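Side-chain contact in putative alpha-L-fucosidase (Bacteroides thetaiotaomicron, PDB 4H41), which is a putative alpha-L-fucosidase with a TIM-barrel fold, probably taking part in the breakdown of host glycans: residues W56-D59 and F60-M63. Residues are numbered along the deposited sequence; the frame is centred on the assembly and turned at random.
Sequences WDLD and FQHM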
loop_
_atom_site.group_PDB
_atom_site.type_symbol
_atom_site.label_atom_id
_atom_site.label_comp_id
_atom_site.label_asym_id
_atom_site.label_seq_id
_atom_site.Cartn_x
_atom_site.Cartn_y
_atom_site.Cartn_z
ATOM N N TRP B 56 8.308 18.848 -9.531
ATOM C CA TRP B 56 9.684 18.748 -9.008
ATOM C C TRP B 56 10.169 20.098 -8.526
ATOM O O TRP B 56 10.778 20.180 -7.456
ATOM C CB TRP B 56 10.624 18.148 -10.045
ATOM C CG TRP B 56 10.602 16.658 -10.013
ATOM C CD1 TRP B 56 10.084 15.814 -10.948
ATOM C CD2 TRP B 56 11.073 15.837 -8.944
ATOM N NE1 TRP B 56 10.247 14.510 -10.544
ATOM C CE2 TRP B 56 10.841 14.495 -9.312
ATOM C CE3 TRP B 56 11.616 16.102 -7.680
ATOM C CZ2 TRP B 56 11.135 13.419 -8.452
ATOM C CZ3 TRP B 56 12.003 15.029 -6.887
ATOM C CH2 TRP B 56 11.751 13.708 -7.277
ATOM N N ASP B 57 9.839 21.177 -9.229
ATOM C CA ASP B 57 10.194 22.526 -8.783
ATOM C C ASP B 57 9.580 22.811 -7.409
ATOM O O ASP B 57 10.262 23.298 -6.500
ATOM C CB ASP B 57 9.725 23.565 -9.797
ATOM C CG ASP B 57 9.903 24.981 -9.287
ATOM O OD1 ASP B 57 11.049 25.479 -9.321
ATOM O OD2 ASP B 57 8.929 25.539 -8.753
ATOM N N LEU B 58 8.316 22.485 -7.249
ATOM C CA LEU B 58 7.648 22.679 -5.953
ATOM C C LEU B 58 8.291 21.802 -4.857
ATOM O O LEU B 58 8.480 22.262 -3.731
ATOM C CB LEU B 58 6.160 22.371 -6.099
ATOM C CG LEU B 58 5.305 22.407 -4.833
ATOM C CD1 LEU B 58 5.325 23.805 -4.210
ATOM C CD2 LEU B 58 3.844 21.989 -5.139
ATOM N N ASP B 59 8.685 20.567 -5.190
ATOM C CA ASP B 59 9.342 19.735 -4.182
ATOM C C ASP B 59 10.675 20.302 -3.773
ATOM O O ASP B 59 11.003 20.257 -2.578
ATOM C CB ASP B 59 9.528 18.257 -4.615
ATOM C CG ASP B 59 8.955 17.360 -3.548
ATOM O OD1 ASP B 59 7.851 17.656 -3.068
ATOM O OD2 ASP B 59 9.633 16.377 -3.170
ATOM N N PHE B 60 11.418 20.883 -4.699
ATOM C CA PHE B 60 12.700 21.500 -4.345
ATOM C C PHE B 60 12.467 22.675 -3.378
ATOM O O PHE B 60 13.291 22.923 -2.488
ATOM C CB PHE B 60 13.464 21.937 -5.584
ATOM C CG PHE B 60 14.410 20.877 -6.125
ATOM C CD1 PHE B 60 13.917 19.680 -6.650
ATOM C CD2 PHE B 60 15.787 21.087 -6.134
ATOM C CE1 PHE B 60 14.779 18.698 -7.146
ATOM C CE2 PHE B 60 16.648 20.121 -6.673
ATOM C CZ PHE B 60 16.132 18.954 -7.215
ATOM N N GLN B 61 11.350 23.408 -3.542
ATOM C CA GLN B 61 10.977 24.476 -2.613
ATOM C C GLN B 61 10.692 23.920 -1.207
ATOM O O GLN B 61 11.152 24.516 -0.223
ATOM C CB GLN B 61 9.749 25.233 -3.109
ATOM C CG GLN B 61 9.958 26.018 -4.396
ATOM C CD GLN B 61 8.676 26.656 -4.811
ATOM O OE1 GLN B 61 8.065 27.379 -4.018
ATOM N NE2 GLN B 61 8.260 26.469 -6.063
ATOM N N HIS B 62 9.997 22.760 -1.118
ATOM C CA HIS B 62 9.698 22.122 0.183
ATOM C C HIS B 62 11.010 21.665 0.830
ATOM O O HIS B 62 11.176 21.774 2.044
ATOM C CB HIS B 62 8.706 20.914 0.061
ATOM C CG HIS B 62 7.313 21.259 -0.402
ATOM N ND1 HIS B 62 6.587 22.286 0.187
ATOM C CD2 HIS B 62 6.526 20.633 -1.303
ATOM C CE1 HIS B 62 5.410 22.299 -0.425
ATOM N NE2 HIS B 62 5.330 21.327 -1.345
HETATM N N MSE B 63 11.974 21.208 0.010
HETATM C CA MSE B 63 13.291 20.796 0.508
HETATM C C MSE B 63 14.068 21.970 1.035
HETATM O O MSE B 63 14.629 21.913 2.125
HETATM C CB MSE B 63 14.108 20.130 -0.612
HETATM C CG MSE B 63 13.578 18.794 -1.080
HETATM SE SE MSE B 63 14.617 18.317 -2.673
HETATM C CE MSE B 63 13.439 16.956 -3.385
#
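Asp57 and Gln61, one turn apart on helix 53-65, illustrate how an i to i+4 pair can tie polar side chains along a helix surface. Gln61 NE2 donates to Asp57 OD2 at 2.9 Å; the acceptor lies near the amide plane but is met from above the carboxylate, and the N-H...O angle is 137°. Asp57 leans toward the next turn, its CG anti to the backbone N (chi1 172°), while OD1 takes Tyr112 and Lys111. With an alanine in place of Asp57, Lys111 is likely to lose its salt-bridge partner and the Gln61 amide to be set free to turn. Asp59, held by Ser314, Ser318 and Gln320, sets OD1 in the plane of the His62 ring, 3.7 Å from CD2, with carboxylate and ring nearly perpendicular. The backbone adds the usual i to i+4 bonds, among them Phe60 N to Trp56 O at 2.9 Å.

In the apolar group, Trp56 CE3 lies 4.1 Å from Phe60 CE1, and the selenomethionine Met63 brings CE to the indole edge, 4.2 Å from CZ3. Leu58 CG packs against His62 NE2 at 3.7 Å.

The chemistry thus divides the helix of this beta-alpha-beta unit: Trp56 and Met63 reach strand 34-39, Trp56 and Phe60 pack on helix 101-111, and the carboxylates bind neighbouring elements.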